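Local structure of tryptophan synthase alpha chain (Chlamydia trachomatis, 6V82) at residues Phe47-Pro52 with Tyr95-Pro100. The protein probably catalyses the aldol cleavage of indoleglycerol phosphate to indole and glyceraldehyde 3-phosphate, the alpha-subunit step of tryptophan synthesis. Numbering follows the deposited sequence.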
loop_
_atom_site.group_PDB
_atom_site.type_symbol
_atom_site.label_atom_id
_atom_site.label_comp_id
_atom_site.label_asym_id
_atom_site.label_seq_id
_atom_site.Cartn_x
_atom_site.Cartn_y
_atom_site.Cartn_z
ATOM N N PHE A 47 -8.327 6.500 44.295
ATOM C CA PHE A 47 -8.436 7.693 43.462
ATOM C C PHE A 47 -8.478 7.215 42.011
ATOM O O PHE A 47 -7.466 6.700 41.505
ATOM C CB PHE A 47 -7.253 8.643 43.727
ATOM C CG PHE A 47 -7.484 10.083 43.294
ATOM C CD1 PHE A 47 -6.879 11.130 43.989
ATOM C CD2 PHE A 47 -8.269 10.393 42.191
ATOM C CE1 PHE A 47 -7.059 12.470 43.601
ATOM C CE2 PHE A 47 -8.462 11.730 41.797
ATOM C CZ PHE A 47 -7.852 12.769 42.509
ATOM N N PRO A 48 -9.619 7.294 41.334
ATOM C CA PRO A 48 -9.700 6.742 39.981
ATOM C C PRO A 48 -8.852 7.550 39.015
ATOM O O PRO A 48 -8.842 8.784 39.049
ATOM C CB PRO A 48 -11.190 6.840 39.646
ATOM C CG PRO A 48 -11.679 7.927 40.528
ATOM C CD PRO A 48 -10.914 7.812 41.797
ATOM N N PHE A 49 -8.132 6.838 38.154
ATOM C CA PHE A 49 -7.251 7.457 37.181
ATOM C C PHE A 49 -7.710 7.057 35.789
ATOM O O PHE A 49 -8.232 5.959 35.584
ATOM C CB PHE A 49 -5.789 7.035 37.413
ATOM C CG PHE A 49 -4.809 7.704 36.500
ATOM C CD1 PHE A 49 -4.830 9.078 36.324
ATOM C CD2 PHE A 49 -3.855 6.960 35.822
ATOM C CE1 PHE A 49 -3.918 9.690 35.477
ATOM C CE2 PHE A 49 -2.940 7.566 34.980
ATOM C CZ PHE A 49 -2.973 8.925 34.802
ATOM N N SER A 50 -7.530 7.965 34.831
ATOM C CA SER A 50 -8.000 7.690 33.485
ATOM C C SER A 50 -7.216 6.567 32.811
ATOM O O SER A 50 -7.696 6.003 31.819
ATOM C CB SER A 50 -7.917 8.955 32.637
ATOM O OG SER A 50 -6.563 9.312 32.411
ATOM N N ASP A 51 -6.019 6.241 33.300
ATOM C CA ASP A 51 -5.138 5.293 32.615
ATOM C C ASP A 51 -4.452 4.382 33.621
ATOM O O ASP A 51 -3.221 4.326 33.699
ATOM C CB ASP A 51 -4.127 6.038 31.749
ATOM C CG ASP A 51 -4.758 6.569 30.474
ATOM O OD1 ASP A 51 -4.649 5.888 29.414
ATOM O OD2 ASP A 51 -5.401 7.647 30.547
ATOM N N PRO A 52 -5.237 3.601 34.380
ATOM C CA PRO A 52 -4.655 2.756 35.439
ATOM C C PRO A 52 -4.086 1.448 34.894
ATOM O O PRO A 52 -4.602 0.357 35.147
ATOM C CB PRO A 52 -5.852 2.546 36.380
ATOM C CG PRO A 52 -7.043 2.539 35.458
ATOM C CD PRO A 52 -6.701 3.419 34.276
ATOM N N TYR A 95 -5.313 5.025 47.712
ATOM C CA TYR A 95 -4.606 4.342 46.644
ATOM C C TYR A 95 -4.754 5.156 45.370
ATOM O O TYR A 95 -5.880 5.509 44.993
ATOM C CB TYR A 95 -5.165 2.934 46.454
ATOM C CG TYR A 95 -4.677 2.249 45.216
ATOM C CD1 TYR A 95 -3.451 1.589 45.204
ATOM C CD2 TYR A 95 -5.450 2.245 44.057
ATOM C CE1 TYR A 95 -2.999 0.944 44.062
ATOM C CE2 TYR A 95 -5.015 1.594 42.911
ATOM C CZ TYR A 95 -3.788 0.950 42.917
ATOM O OH TYR A 95 -3.350 0.328 41.773
ATOM N N SER A 96 -3.628 5.454 44.712
ATOM C CA SER A 96 -3.681 6.387 43.595
ATOM C C SER A 96 -2.517 6.187 42.643
ATOM O O SER A 96 -1.451 5.676 43.007
ATOM C CB SER A 96 -3.683 7.836 44.095
ATOM O OG SER A 96 -3.564 8.740 43.028
ATOM N N TYR A 97 -2.736 6.633 41.414
ATOM C CA TYR A 97 -1.641 6.859 40.491
ATOM C C TYR A 97 -0.977 8.198 40.805
ATOM O O TYR A 97 -1.527 9.041 41.513
ATOM C CB TYR A 97 -2.145 6.788 39.045
ATOM C CG TYR A 97 -2.375 5.354 38.668
ATOM C CD1 TYR A 97 -3.484 4.662 39.146
ATOM C CD2 TYR A 97 -1.453 4.665 37.907
ATOM C CE1 TYR A 97 -3.682 3.339 38.834
ATOM C CE2 TYR A 97 -1.641 3.328 37.592
ATOM C CZ TYR A 97 -2.759 2.678 38.060
ATOM O OH TYR A 97 -2.963 1.360 37.751
ATOM N N TYR A 98 0.240 8.375 40.291
ATOM C CA TYR A 98 1.036 9.512 40.722
ATOM C C TYR A 98 0.445 10.821 40.226
ATOM O O TYR A 98 0.380 11.800 40.980
ATOM C CB TYR A 98 2.473 9.363 40.237
ATOM C CG TYR A 98 3.388 10.423 40.801
ATOM C CD1 TYR A 98 3.096 11.069 42.008
ATOM C CD2 TYR A 98 4.535 10.799 40.121
ATOM C CE1 TYR A 98 3.944 12.070 42.523
ATOM C CE2 TYR A 98 5.376 11.773 40.620
ATOM C CZ TYR A 98 5.085 12.406 41.817
ATOM O OH TYR A 98 5.957 13.363 42.276
ATOM N N ASN A 99 0.001 10.859 38.969
ATOM C CA ASN A 99 -0.303 12.142 38.337
ATOM C C ASN A 99 -1.419 12.927 39.026
ATOM O O ASN A 99 -1.253 14.145 39.213
ATOM C CB ASN A 99 -0.617 11.938 36.856
ATOM C CG ASN A 99 -0.529 13.230 36.084
ATOM O OD1 ASN A 99 0.536 13.854 36.033
ATOM N ND2 ASN A 99 -1.644 13.659 35.491
ATOM N N PRO A 100 -2.557 12.335 39.410
ATOM C CA PRO A 100 -3.567 13.139 40.119
ATOM C C PRO A 100 -3.044 13.781 41.401
ATOM O O PRO A 100 -3.585 14.812 41.826
ATOM C CB PRO A 100 -4.684 12.124 40.400
ATOM C CG PRO A 100 -4.514 11.108 39.314
ATOM C CD PRO A 100 -3.036 10.961 39.182
HETATM O O HOH W 1 -5.018 8.086 40.856
#
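Phe47 packs on Pro100, and Phe49 on Pro100 and Tyr97, where two neighbouring parallel strands of the TIM barrel, 42-46 and 92-96, run out into their C-terminal loops. Phe47 N donates to Tyr95 O (2.7 Å); beyond this bond the loops separate enough to admit a water that donates to Phe47 O and accepts from Tyr97 N. Apolar packing is close on both flanks of this bridge. With CG anti to its backbone N (chi1 -160°), the Phe47 ring offers one face to Pro100, whose CB sits 4.0 Å from the ring centroid in a CH-pi contact. The same proline turns CG to Phe49 CD1 (3.6 Å). Phe49 CD2 meets Tyr97 CG, yet the two rings, 23° from parallel, are slid so far that they barely overlap. The outer side is looser: Ser50 and Asp51 are partly exposed, joined by Ser50 OG donating to Asp51 OD2, and Ser50 OG and the Asn99 amide also bond to the backbone of the partner protein. On the side of the probable active site, Tyr95 OH and Tyr97 OH both hydrogen-bond Asp55, one of two predicted proton acceptors, and Tyr97 OH also Ala54 N, while Pro52 CB presses on Tyr97 CE1 at 3.4 Å.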